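PDB 3CMN: putative hydrolase, which is probably a metal-dependent peptidase of the zincin-like kind, captured here as an apoenzyme in a largely helical fold. Local coordinates for residues Ala53-Leu58 with Ile181-Met186; Leu63-Pro68 with His188-Glu193; Gly140-Ser145 with Gly154-Val159. One frame throughout, in Å; residues are numbered along the deposited sequence.

From the N terminus, helix 41-63 supplies 53-58, and its end with the following loop supplies 63-68. Much later, helix 174-193 returns to meet both. Interaction 1 closes a loop of 122 residues and interaction 2 one of 119. The two cross along the chain, because their segments alternate. Interaction 3 is a short closure, 140-145 with 154-159, and falls within both larger loops. Helix 174-193 ties the three together. M186 of interaction 1 packs on L67 of interaction 2. E185 reaches Q141 of interaction 3 through a probable, weak hydrogen bond, and Y142 lies against H188 and F192. The helix thus sits between helix 41-63 with its loop and the 140-159 region.

Interaction 1 (Ala53-Leu58 with Ile181-Met186)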
ATOM      1  N   ALA A  53     -10.111  15.510  -5.624  1.00 36.88           N
ATOM      2  CA  ALA A  53     -10.020  16.971  -5.546  1.00 36.98           C
ATOM      3  C   ALA A  53     -10.295  17.424  -4.123  1.00 37.13           C
ATOM      4  O   ALA A  53      -9.709  18.387  -3.631  1.00 38.57           O
ATOM      5  CB  ALA A  53     -11.019  17.615  -6.491  1.00 37.42           C
ATOM      6  N   LEU A  54     -11.194  16.707  -3.465  1.00 36.34           N
ATOM      7  CA  LEU A  54     -11.562  16.985  -2.094  1.00 36.51           C
ATOM      8  C   LEU A  54     -10.492  16.425  -1.150  1.00 38.32           C
ATOM      9  O   LEU A  54      -9.989  17.113  -0.245  1.00 38.13           O
ATOM     10  CB  LEU A  54     -12.889  16.298  -1.786  1.00 36.73           C
ATOM     11  CG  LEU A  54     -13.353  16.426  -0.334  1.00 37.95           C
ATOM     12  CD1 LEU A  54     -13.983  17.788  -0.180  1.00 39.71           C
ATOM     13  CD2 LEU A  54     -14.355  15.327   0.039  1.00 36.88           C
ATOM     14  N   SER A  55     -10.169  15.153  -1.373  1.00 38.92           N
ATOM     15  CA  SER A  55      -9.208  14.419  -0.568  1.00 38.78           C
ATOM     16  C   SER A  55      -7.841  15.038  -0.375  1.00 37.81           C
ATOM     17  O   SER A  55      -7.423  15.234   0.760  1.00 36.77           O
ATOM     18  CB  SER A  55      -9.030  13.007  -1.130  1.00 39.12           C
ATOM     19  OG  SER A  55     -10.076  12.167  -0.691  1.00 39.48           O
ATOM     20  N   GLU A  56      -7.148  15.326  -1.475  1.00 38.43           N
ATOM     21  CA  GLU A  56      -5.803  15.884  -1.392  1.00 39.68           C
ATOM     22  C   GLU A  56      -5.699  17.025  -0.380  1.00 40.49           C
ATOM     23  O   GLU A  56      -4.842  16.990   0.509  1.00 39.09           O
ATOM     24  CB  GLU A  56      -5.305  16.337  -2.772  1.00 39.09           C
ATOM     25  CG  GLU A  56      -3.782  16.387  -2.844  1.00 41.16           C
ATOM     26  CD  GLU A  56      -3.233  16.703  -4.232  1.00 43.15           C
ATOM     27  OE1 GLU A  56      -3.775  16.175  -5.231  1.00 42.37           O
ATOM     28  OE2 GLU A  56      -2.238  17.464  -4.313  1.00 45.26           O
ATOM     29  N   PRO A  57      -6.576  18.046  -0.490  1.00 42.39           N
ATOM     30  CA  PRO A  57      -6.561  19.187   0.439  1.00 41.82           C
ATOM     31  C   PRO A  57      -6.756  18.784   1.904  1.00 41.62           C
ATOM     32  O   PRO A  57      -5.996  19.210   2.771  1.00 42.16           O
ATOM     33  CB  PRO A  57      -7.712  20.058  -0.060  1.00 42.56           C
ATOM     34  CG  PRO A  57      -7.736  19.785  -1.535  1.00 43.84           C
ATOM     35  CD  PRO A  57      -7.550  18.275  -1.577  1.00 42.60           C
ATOM     36  N   LEU A  58      -7.771  17.968   2.178  1.00 40.64           N
ATOM     37  CA  LEU A  58      -8.045  17.535   3.546  1.00 41.17           C
ATOM     38  C   LEU A  58      -6.859  16.809   4.156  1.00 40.01           C
ATOM     39  O   LEU A  58      -6.587  16.939   5.355  1.00 38.83           O
ATOM     40  CB  LEU A  58      -9.277  16.619   3.595  1.00 41.28           C
ATOM     41  CG  LEU A  58     -10.631  17.273   3.912  1.00 43.92           C
ATOM     42  CD1 LEU A  58     -10.858  18.505   3.034  1.00 43.26           C
ATOM     43  CD2 LEU A  58     -11.746  16.246   3.695  1.00 44.71           C
ATOM     44  N   ILE A 181     -12.109   4.587  -0.075  1.00 34.43           N
ATOM     45  CA  ILE A 181     -10.998   4.091  -0.873  1.00 34.37           C
ATOM     46  C   ILE A 181     -10.114   5.210  -1.390  1.00 34.12           C
ATOM     47  O   ILE A 181      -8.892   5.102  -1.391  1.00 35.59           O
ATOM     48  CB  ILE A 181     -11.524   3.250  -2.054  1.00 35.23           C
ATOM     49  CG1 ILE A 181     -11.923   1.870  -1.531  1.00 36.40           C
ATOM     50  CG2 ILE A 181     -10.475   3.135  -3.150  1.00 35.97           C
ATOM     51  CD1 ILE A 181     -12.613   1.019  -2.542  1.00 36.95           C
ATOM     52  N   THR A 182     -10.736   6.286  -1.836  1.00 33.35           N
ATOM     53  CA  THR A 182      -9.985   7.417  -2.338  1.00 32.95           C
ATOM     54  C   THR A 182      -9.149   8.026  -1.215  1.00 34.76           C
ATOM     55  O   THR A 182      -7.983   8.354  -1.407  1.00 35.26           O
ATOM     56  CB  THR A 182     -10.933   8.470  -2.931  1.00 32.12           C
ATOM     57  OG1 THR A 182     -11.623   7.898  -4.053  1.00 30.02           O
ATOM     58  CG2 THR A 182     -10.163   9.703  -3.370  1.00 27.98           C
ATOM     59  N   LEU A 183      -9.751   8.159  -0.037  1.00 36.37           N
ATOM     60  CA  LEU A 183      -9.067   8.721   1.121  1.00 36.65           C
ATOM     61  C   LEU A 183      -7.886   7.844   1.514  1.00 36.19           C
ATOM     62  O   LEU A 183      -6.802   8.321   1.831  1.00 33.99           O
ATOM     63  CB  LEU A 183     -10.035   8.830   2.294  1.00 37.96           C
ATOM     64  CG  LEU A 183     -11.085   9.928   2.192  1.00 39.00           C
ATOM     65  CD1 LEU A 183     -12.054   9.815   3.354  1.00 38.31           C
ATOM     66  CD2 LEU A 183     -10.392  11.287   2.180  1.00 40.54           C
ATOM     67  N   HIS A 184      -8.117   6.544   1.498  1.00 36.58           N
ATOM     68  CA  HIS A 184      -7.087   5.592   1.835  1.00 37.89           C
ATOM     69  C   HIS A 184      -5.944   5.712   0.802  1.00 38.04           C
ATOM     70  O   HIS A 184      -4.768   5.739   1.145  1.00 37.75           O
ATOM     71  CB  HIS A 184      -7.721   4.206   1.831  1.00 40.38           C
ATOM     72  CG  HIS A 184      -6.772   3.102   2.153  1.00 43.66           C
ATOM     73  ND1 HIS A 184      -6.498   2.083   1.266  1.00 45.57           N
ATOM     74  CD2 HIS A 184      -6.040   2.848   3.261  1.00 45.20           C
ATOM     75  CE1 HIS A 184      -5.638   1.247   1.816  1.00 47.48           C
ATOM     76  NE2 HIS A 184      -5.344   1.687   3.026  1.00 47.94           N
ATOM     77  N   GLU A 185      -6.318   5.829  -0.461  1.00 38.08           N
ATOM     78  CA  GLU A 185      -5.379   5.948  -1.568  1.00 38.66           C
ATOM     79  C   GLU A 185      -4.519   7.215  -1.472  1.00 37.54           C
ATOM     80  O   GLU A 185      -3.292   7.176  -1.638  1.00 37.65           O
ATOM     81  CB  GLU A 185      -6.164   5.995  -2.881  1.00 42.03           C
ATOM     82  CG  GLU A 185      -5.485   5.386  -4.060  1.00 48.26           C
ATOM     83  CD  GLU A 185      -5.737   3.902  -4.141  1.00 51.69           C
ATOM     84  OE1 GLU A 185      -5.236   3.169  -3.257  1.00 52.11           O
ATOM     85  OE2 GLU A 185      -6.442   3.478  -5.088  1.00 53.09           O
ATOM     86  N   MET A 186      -5.179   8.347  -1.239  1.00 32.71           N
ATOM     87  CA  MET A 186      -4.488   9.615  -1.149  1.00 31.26           C
ATOM     88  C   MET A 186      -3.585   9.640   0.069  1.00 29.99           C
ATOM     89  O   MET A 186      -2.492  10.207   0.029  1.00 28.79           O
ATOM     90  CB  MET A 186      -5.492  10.772  -1.096  1.00 31.19           C
ATOM     91  CG  MET A 186      -4.865  12.162  -1.158  1.00 30.32           C
ATOM     92  SD  MET A 186      -4.244  12.572  -2.775  1.00 28.28           S
ATOM     93  CE  MET A 186      -2.659  11.980  -2.624  1.00 36.23           C
TER
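S55 and M186 lie where helix 41-63 packs on helix 174-193 in this largely helical protein, assigned by sequence to the zincin-like metallopeptidases. The second helix carries an HExxH pattern at H184, E185 and H188, consistent with a metallopeptidase active site, though no metal is bound to it here. The short segments cross at -46° with axes 9.4 Å apart. The backbones come closest at S55 and L183.

S55 points at the other helix. Its OG is bonded to M51 O, one turn back on its own helix. Across the contact it meets two methyls. T182 CG2 is 3.6 Å from S55 OG, and L183 CD2 also lies beside it. With CG2 anti to its backbone N, T182 presents this methyl to S55, while OG1 bonds to R178 O in its own helix.

M186 lies against both S55 and E56. Its CB rests 4.2 Å from S55 CB, and its CG lies 3.8 Å from E56 CA. The chain then bends at chi2 (73°) and chi3 (-90°), while E56 runs extended beyond CG. The two side chains cross obliquely. E56 OE1 is held elsewhere, by V71 N. Only the aliphatic part of E56 meets the thioether, with E56 CG 3.8 Å from M186 SD.

Interaction 2 (Leu63-Pro68 with His188-Glu193)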
ATOM      1  N   LEU A  63      -1.927  16.838   7.589  1.00 41.72           N
ATOM      2  CA  LEU A  63      -0.528  16.442   7.705  1.00 40.29           C
ATOM      3  C   LEU A  63       0.444  17.613   7.580  1.00 39.77           C
ATOM      4  O   LEU A  63       1.636  17.466   7.831  1.00 40.76           O
ATOM      5  CB  LEU A  63      -0.190  15.385   6.652  1.00 38.74           C
ATOM      6  CG  LEU A  63      -0.965  14.073   6.713  1.00 37.93           C
ATOM      7  CD1 LEU A  63      -0.536  13.183   5.557  1.00 36.06           C
ATOM      8  CD2 LEU A  63      -0.723  13.392   8.054  1.00 36.77           C
ATOM      9  N   GLY A  64      -0.060  18.772   7.186  1.00 39.05           N
ATOM     10  CA  GLY A  64       0.802  19.934   7.065  1.00 39.97           C
ATOM     11  C   GLY A  64       1.879  19.862   5.994  1.00 40.52           C
ATOM     12  O   GLY A  64       2.902  20.543   6.090  1.00 40.41           O
ATOM     13  N   VAL A  65       1.667  19.027   4.980  1.00 40.25           N
ATOM     14  CA  VAL A  65       2.612  18.908   3.871  1.00 39.28           C
ATOM     15  C   VAL A  65       1.802  18.762   2.611  1.00 39.71           C
ATOM     16  O   VAL A  65       0.627  18.393   2.652  1.00 39.78           O
ATOM     17  CB  VAL A  65       3.535  17.678   3.984  1.00 39.15           C
ATOM     18  CG1 VAL A  65       4.595  17.928   5.031  1.00 40.27           C
ATOM     19  CG2 VAL A  65       2.718  16.442   4.325  1.00 38.02           C
ATOM     20  N   ARG A  66       2.429  19.057   1.488  1.00 39.28           N
ATOM     21  CA  ARG A  66       1.752  18.957   0.219  1.00 42.15           C
ATOM     22  C   ARG A  66       2.482  17.947  -0.637  1.00 41.52           C
ATOM     23  O   ARG A  66       3.580  17.506  -0.292  1.00 42.12           O
ATOM     24  CB  ARG A  66       1.725  20.330  -0.468  1.00 44.49           C
ATOM     25  CG  ARG A  66       0.830  21.342   0.240  1.00 47.79           C
ATOM     26  CD  ARG A  66       0.769  22.641  -0.530  1.00 53.84           C
ATOM     27  NE  ARG A  66       1.981  23.433  -0.363  1.00 58.79           N
ATOM     28  CZ  ARG A  66       2.196  24.271   0.649  1.00 60.89           C
ATOM     29  NH1 ARG A  66       1.277  24.440   1.594  1.00 61.95           N
ATOM     30  NH2 ARG A  66       3.335  24.945   0.722  1.00 62.20           N
ATOM     31  N   LEU A  67       1.859  17.567  -1.744  1.00 40.66           N
ATOM     32  CA  LEU A  67       2.472  16.628  -2.656  1.00 39.32           C
ATOM     33  C   LEU A  67       3.383  17.398  -3.584  1.00 40.31           C
ATOM     34  O   LEU A  67       3.085  18.523  -3.975  1.00 40.11           O
ATOM     35  CB  LEU A  67       1.421  15.907  -3.493  1.00 37.59           C
ATOM     36  CG  LEU A  67       0.544  14.851  -2.833  1.00 37.19           C
ATOM     37  CD1 LEU A  67      -0.332  14.233  -3.900  1.00 36.80           C
ATOM     38  CD2 LEU A  67       1.398  13.786  -2.162  1.00 36.12           C
ATOM     39  N   PRO A  68       4.520  16.803  -3.943  1.00 40.90           N
ATOM     40  CA  PRO A  68       5.448  17.482  -4.848  1.00 41.61           C
ATOM     41  C   PRO A  68       4.736  17.724  -6.171  1.00 42.90           C
ATOM     42  O   PRO A  68       5.033  18.679  -6.893  1.00 43.23           O
ATOM     43  CB  PRO A  68       6.584  16.475  -4.993  1.00 41.24           C
ATOM     44  CG  PRO A  68       6.572  15.760  -3.671  1.00 40.90           C
ATOM     45  CD  PRO A  68       5.095  15.550  -3.429  1.00 40.75           C
ATOM     46  N   HIS A 188      -1.905   7.172   1.411  1.00 30.70           N
ATOM     47  CA  HIS A 188      -0.673   6.483   1.066  1.00 31.50           C
ATOM     48  C   HIS A 188       0.187   7.218   0.045  1.00 30.72           C
ATOM     49  O   HIS A 188       1.407   7.068   0.033  1.00 31.87           O
ATOM     50  CB  HIS A 188      -0.983   5.065   0.599  1.00 31.59           C
ATOM     51  CG  HIS A 188      -1.483   4.188   1.699  1.00 33.83           C
ATOM     52  ND1 HIS A 188      -1.077   2.879   1.856  1.00 36.98           N
ATOM     53  CD2 HIS A 188      -2.303   4.455   2.742  1.00 35.85           C
ATOM     54  CE1 HIS A 188      -1.621   2.382   2.955  1.00 37.21           C
ATOM     55  NE2 HIS A 188      -2.369   3.320   3.510  1.00 37.04           N
ATOM     56  N   ALA A 189      -0.442   8.026  -0.799  1.00 29.75           N
ATOM     57  CA  ALA A 189       0.305   8.788  -1.788  1.00 29.35           C
ATOM     58  C   ALA A 189       1.143   9.815  -1.035  1.00 31.12           C
ATOM     59  O   ALA A 189       2.300  10.085  -1.385  1.00 30.66           O
ATOM     60  CB  ALA A 189      -0.641   9.477  -2.740  1.00 28.87           C
ATOM     61  N   PHE A 190       0.540  10.388   0.003  1.00 31.69           N
ATOM     62  CA  PHE A 190       1.218  11.367   0.838  1.00 31.94           C
ATOM     63  C   PHE A 190       2.362  10.683   1.603  1.00 33.32           C
ATOM     64  O   PHE A 190       3.491  11.153   1.590  1.00 33.63           O
ATOM     65  CB  PHE A 190       0.229  11.993   1.838  1.00 31.87           C
ATOM     66  CG  PHE A 190      -0.440  13.258   1.340  1.00 33.26           C
ATOM     67  CD1 PHE A 190      -1.446  13.206   0.375  1.00 31.43           C
ATOM     68  CD2 PHE A 190      -0.044  14.504   1.828  1.00 33.81           C
ATOM     69  CE1 PHE A 190      -2.044  14.370  -0.103  1.00 32.89           C
ATOM     70  CE2 PHE A 190      -0.640  15.691   1.356  1.00 34.76           C
ATOM     71  CZ  PHE A 190      -1.640  15.622   0.388  1.00 33.97           C
ATOM     72  N   GLU A 191       2.056   9.564   2.259  1.00 34.04           N
ATOM     73  CA  GLU A 191       3.044   8.829   3.038  1.00 34.13           C
ATOM     74  C   GLU A 191       4.246   8.403   2.196  1.00 35.39           C
ATOM     75  O   GLU A 191       5.375   8.378   2.686  1.00 35.21           O
ATOM     76  CB  GLU A 191       2.411   7.594   3.679  1.00 34.93           C
ATOM     77  CG  GLU A 191       1.235   7.893   4.598  1.00 37.41           C
ATOM     78  CD  GLU A 191       0.653   6.634   5.213  1.00 38.44           C
ATOM     79  OE1 GLU A 191       1.231   6.118   6.188  1.00 38.65           O
ATOM     80  OE2 GLU A 191      -0.380   6.151   4.705  1.00 41.30           O
ATOM     81  N   PHE A 192       4.004   8.080   0.928  1.00 36.10           N
ATOM     82  CA  PHE A 192       5.079   7.661   0.038  1.00 36.21           C
ATOM     83  C   PHE A 192       5.747   8.778  -0.734  1.00 36.31           C
ATOM     84  O   PHE A 192       6.884   8.616  -1.180  1.00 37.76           O
ATOM     85  CB  PHE A 192       4.585   6.621  -0.980  1.00 35.96           C
ATOM     86  CG  PHE A 192       4.508   5.223  -0.436  1.00 35.64           C
ATOM     87  CD1 PHE A 192       3.321   4.730   0.082  1.00 34.92           C
ATOM     88  CD2 PHE A 192       5.636   4.410  -0.414  1.00 37.08           C
ATOM     89  CE1 PHE A 192       3.248   3.456   0.613  1.00 33.02           C
ATOM     90  CE2 PHE A 192       5.576   3.121   0.118  1.00 37.19           C
ATOM     91  CZ  PHE A 192       4.376   2.646   0.634  1.00 34.46           C
ATOM     92  N   GLU A 193       5.061   9.905  -0.897  1.00 36.70           N
ATOM     93  CA  GLU A 193       5.614  11.002  -1.683  1.00 38.10           C
ATOM     94  C   GLU A 193       5.784  12.356  -1.005  1.00 37.11           C
ATOM     95  O   GLU A 193       6.582  13.168  -1.460  1.00 36.96           O
ATOM     96  CB  GLU A 193       4.776  11.166  -2.956  1.00 41.88           C
ATOM     97  CG  GLU A 193       4.626   9.858  -3.732  1.00 48.31           C
ATOM     98  CD  GLU A 193       3.519   9.902  -4.774  1.00 52.64           C
ATOM     99  OE1 GLU A 193       2.379  10.247  -4.406  1.00 54.59           O
ATOM    100  OE2 GLU A 193       3.784   9.586  -5.957  1.00 55.07           O
TER
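L67 and F190 mark the closest backbone approach, with their CA atoms 6.4 Å apart. Segment 188-193 is the last part of helix 174-193. Segment 63-68 is the end of helix 41-63 and the loop after it. G64, with positive phi, is the C-prime residue of a Schellman motif that ends that helix, and V65 N bonds back to A60 O. The loop then passes along the side of the other helix that bears F190.

The F190 ring carries the contact. L67 crosses it at about a right angle, and its CD2 sits over one face, 3.9 Å from the ring centroid and 14° off the normal, a CH-pi contact. With CG anti to the carbonyl carbon (chi1 -73°), L67 brings it 3.8 Å from F190 CE1. V65 O meets the edge in the ring plane, 3.3 Å from F190 CE2. V65 CG2 lies 4.2 Å from F190 CD2. L63 CD1 touches the root of the side chain, 4.0 Å from F190 CB. I59 and A60 of helix 41-63 also pack on F190. An alanine here would probably leave L67 without the ring under its methyl and open a gap between the loop and the helix.

Farther along, P68 CG rests 3.4 Å from E193 O. E193 OE1 stands 3.0 Å from A189 O, two acceptors with no bond between them. E193 OE2 forms a salt bridge with R199. No hydrogen bond joins the two segments, so the loop is held on the helix mainly by apolar and aromatic packing, with carbon-oxygen contacts at V65 O and E193 O.

Interaction 3 (Gly140-Ser145 with Gly154-Val159); sequences GQYDLS and GSLYFV
The Y157 ring, on strand 155-158, has Q141 CG of the G140-D143 turn over one face, offset toward the rim and 3.6 Å from the centroid. This is a CH-pi contact. F77 stacks on the same ring, and W82 also meets it. The Y142 ring takes L156 at its edge: L156 CD2 lies in the ring plane, 3.7 Å from Y142 CE1. F192 of helix 174-193 lies nearby, its ring only modestly tilted from that of Y142.

These groups join the turn, a type I beta turn, to the strand, which pairs in parallel with strand 73-76. A single beta bridge links G140 and F158, with CA atoms 4.6 Å apart. The turn lies next to helix 174-193, which carries the HExxH pattern: E185 OE2 accepts a weak hydrogen bond from Q141 N.

Q141 fits between L156 and Y157. Its chain bends at chi2, and the amide plane stands 42° from the tyrosine ring. Q141 OE1 comes 3.2 Å from Y157 CD2, but makes no hydrogen bond across the contact. Q141 CG also touches the leucine, 3.8 Å from L156 CD2. Y157 CG lies between the backbone N and the carbonyl carbon (chi1 65°), which sets it beside Q141 CG.

The far end of the tyrosine is tied to the turn by a water. The water donates to G140 O at 2.7 Å and lies 3.1 Å from Y157 OH. The turn is also braced from within by D143, whose OD1 bonds L139 N as well. G140 N donates to D143 OD1 at 3.2 Å, fairly straight at 159°, and approaches from well above the carboxylate plane.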
ATOM      1  N   GLY A 140      -6.579  -0.771  -5.569  1.00 31.56           N
ATOM      2  CA  GLY A 140      -5.977   0.471  -6.028  1.00 34.00           C
ATOM      3  C   GLY A 140      -4.460   0.574  -5.978  1.00 34.83           C
ATOM      4  O   GLY A 140      -3.755  -0.396  -5.719  1.00 34.72           O
ATOM      5  N   GLN A 141      -3.973   1.786  -6.217  1.00 35.54           N
ATOM      6  CA  GLN A 141      -2.551   2.099  -6.256  1.00 36.91           C
ATOM      7  C   GLN A 141      -1.590   1.560  -5.198  1.00 36.97           C
ATOM      8  O   GLN A 141      -0.530   1.031  -5.538  1.00 39.16           O
ATOM      9  CB  GLN A 141      -2.368   3.614  -6.317  1.00 37.61           C
ATOM     10  CG  GLN A 141      -2.638   4.217  -7.676  1.00 40.65           C
ATOM     11  CD  GLN A 141      -1.411   4.893  -8.269  1.00 38.71           C
ATOM     12  OE1 GLN A 141      -1.433   5.335  -9.407  1.00 40.54           O
ATOM     13  NE2 GLN A 141      -0.341   4.974  -7.494  1.00 40.46           N
ATOM     14  N   TYR A 142      -1.934   1.695  -3.927  1.00 35.69           N
ATOM     15  CA  TYR A 142      -1.019   1.273  -2.870  1.00 34.20           C
ATOM     16  C   TYR A 142      -1.352   0.006  -2.103  1.00 34.56           C
ATOM     17  O   TYR A 142      -1.143  -0.063  -0.898  1.00 35.32           O
ATOM     18  CB  TYR A 142      -0.828   2.438  -1.887  1.00 32.08           C
ATOM     19  CG  TYR A 142      -0.267   3.683  -2.556  1.00 30.00           C
ATOM     20  CD1 TYR A 142      -1.103   4.593  -3.208  1.00 30.07           C
ATOM     21  CD2 TYR A 142       1.111   3.900  -2.613  1.00 29.84           C
ATOM     22  CE1 TYR A 142      -0.576   5.684  -3.908  1.00 30.47           C
ATOM     23  CE2 TYR A 142       1.648   4.979  -3.304  1.00 30.10           C
ATOM     24  CZ  TYR A 142       0.807   5.864  -3.953  1.00 31.75           C
ATOM     25  OH  TYR A 142       1.363   6.900  -4.669  1.00 33.13           O
ATOM     26  N   ASP A 143      -1.856  -1.008  -2.790  1.00 34.89           N
ATOM     27  CA  ASP A 143      -2.202  -2.247  -2.108  1.00 35.90           C
ATOM     28  C   ASP A 143      -0.989  -3.132  -1.927  1.00 35.98           C
ATOM     29  O   ASP A 143      -0.906  -3.917  -0.978  1.00 36.05           O
ATOM     30  CB  ASP A 143      -3.279  -3.000  -2.888  1.00 37.33           C
ATOM     31  CG  ASP A 143      -4.640  -2.335  -2.787  1.00 40.05           C
ATOM     32  OD1 ASP A 143      -5.599  -2.885  -3.352  1.00 40.81           O
ATOM     33  OD2 ASP A 143      -4.754  -1.271  -2.136  1.00 41.91           O
ATOM     34  N   LEU A 144      -0.039  -2.988  -2.842  1.00 35.38           N
ATOM     35  CA  LEU A 144       1.178  -3.779  -2.808  1.00 35.48           C
ATOM     36  C   LEU A 144       2.384  -2.866  -2.577  1.00 35.96           C
ATOM     37  O   LEU A 144       2.755  -2.076  -3.435  1.00 35.53           O
ATOM     38  CB  LEU A 144       1.312  -4.542  -4.123  1.00 35.11           C
ATOM     39  CG  LEU A 144       0.060  -5.339  -4.524  1.00 35.32           C
ATOM     40  CD1 LEU A 144       0.273  -5.963  -5.889  1.00 34.39           C
ATOM     41  CD2 LEU A 144      -0.235  -6.412  -3.476  1.00 35.83           C
ATOM     42  N   SER A 145       2.982  -2.980  -1.397  1.00 36.79           N
ATOM     43  CA  SER A 145       4.131  -2.163  -1.019  1.00 37.41           C
ATOM     44  C   SER A 145       5.246  -2.135  -2.057  1.00 38.16           C
ATOM     45  O   SER A 145       5.721  -1.059  -2.427  1.00 37.36           O
ATOM     46  CB  SER A 145       4.699  -2.642   0.319  1.00 37.50           C
ATOM     47  OG  SER A 145       3.724  -2.554   1.337  1.00 36.87           O
ATOM     48  N   GLY A 154       1.553  12.246  -9.262  1.00 43.75           N
ATOM     49  CA  GLY A 154       0.685  13.023 -10.130  1.00 42.14           C
ATOM     50  C   GLY A 154      -0.610  12.356 -10.555  1.00 40.41           C
ATOM     51  O   GLY A 154      -1.437  12.975 -11.225  1.00 41.67           O
ATOM     52  N   SER A 155      -0.803  11.098 -10.178  1.00 38.41           N
ATOM     53  CA  SER A 155      -2.016  10.393 -10.571  1.00 36.14           C
ATOM     54  C   SER A 155      -2.352   9.242  -9.647  1.00 33.98           C
ATOM     55  O   SER A 155      -1.528   8.822  -8.852  1.00 33.43           O
ATOM     56  CB  SER A 155      -1.853   9.853 -11.990  1.00 37.47           C
ATOM     57  OG  SER A 155      -0.809   8.897 -12.030  1.00 38.82           O
ATOM     58  N   LEU A 156      -3.580   8.743  -9.751  1.00 31.67           N
ATOM     59  CA  LEU A 156      -4.024   7.604  -8.955  1.00 30.48           C
ATOM     60  C   LEU A 156      -4.942   6.762  -9.823  1.00 27.44           C
ATOM     61  O   LEU A 156      -5.635   7.291 -10.691  1.00 26.38           O
ATOM     62  CB  LEU A 156      -4.786   8.069  -7.708  1.00 31.14           C
ATOM     63  CG  LEU A 156      -3.974   8.651  -6.547  1.00 33.03           C
ATOM     64  CD1 LEU A 156      -4.917   9.181  -5.481  1.00 33.09           C
ATOM     65  CD2 LEU A 156      -3.075   7.571  -5.946  1.00 32.38           C
ATOM     66  N   TYR A 157      -4.925   5.449  -9.613  1.00 25.94           N
ATOM     67  CA  TYR A 157      -5.811   4.565 -10.370  1.00 24.11           C
ATOM     68  C   TYR A 157      -6.638   3.752  -9.402  1.00 22.42           C
ATOM     69  O   TYR A 157      -6.252   3.549  -8.255  1.00 20.62           O
ATOM     70  CB  TYR A 157      -5.038   3.643 -11.339  1.00 25.60           C
ATOM     71  CG  TYR A 157      -4.102   2.617 -10.711  1.00 28.02           C
ATOM     72  CD1 TYR A 157      -4.602   1.512 -10.009  1.00 26.72           C
ATOM     73  CD2 TYR A 157      -2.711   2.734 -10.855  1.00 27.51           C
ATOM     74  CE1 TYR A 157      -3.741   0.548  -9.464  1.00 29.33           C
ATOM     75  CE2 TYR A 157      -1.839   1.770 -10.316  1.00 28.24           C
ATOM     76  CZ  TYR A 157      -2.360   0.685  -9.621  1.00 28.89           C
ATOM     77  OH  TYR A 157      -1.510  -0.248  -9.056  1.00 33.45           O
ATOM     78  N   PHE A 158      -7.791   3.311  -9.875  1.00 23.48           N
ATOM     79  CA  PHE A 158      -8.708   2.521  -9.077  1.00 23.00           C
ATOM     80  C   PHE A 158      -9.163   1.370  -9.952  1.00 23.56           C
ATOM     81  O   PHE A 158      -9.542   1.583 -11.096  1.00 24.93           O
ATOM     82  CB  PHE A 158      -9.915   3.379  -8.660  1.00 21.32           C
ATOM     83  CG  PHE A 158      -9.533   4.658  -7.946  1.00 21.88           C
ATOM     84  CD1 PHE A 158      -9.128   5.779  -8.657  1.00 21.77           C
ATOM     85  CD2 PHE A 158      -9.537   4.721  -6.552  1.00 21.62           C
ATOM     86  CE1 PHE A 158      -8.726   6.949  -7.992  1.00 22.51           C
ATOM     87  CE2 PHE A 158      -9.137   5.879  -5.875  1.00 19.85           C
ATOM     88  CZ  PHE A 158      -8.730   6.996  -6.599  1.00 21.20           C
ATOM     89  N   VAL A 159      -9.065   0.160  -9.442  1.00 24.89           N
ATOM     90  CA  VAL A 159      -9.588  -0.975 -10.193  1.00 27.03           C
ATOM     91  C   VAL A 159     -11.064  -1.197  -9.884  1.00 27.22           C
ATOM     92  O   VAL A 159     -11.411  -2.064  -9.105  1.00 28.10           O
ATOM     93  CB  VAL A 159      -8.787  -2.257  -9.906  1.00 25.91           C
ATOM     94  CG1 VAL A 159      -9.107  -3.327 -10.939  1.00 20.00           C
ATOM     95  CG2 VAL A 159      -7.296  -1.959  -9.880  1.00 20.00           C
TER
HETATM   96  O   HOH W   1      -1.858  -2.109  -6.546  1.00 33.76           O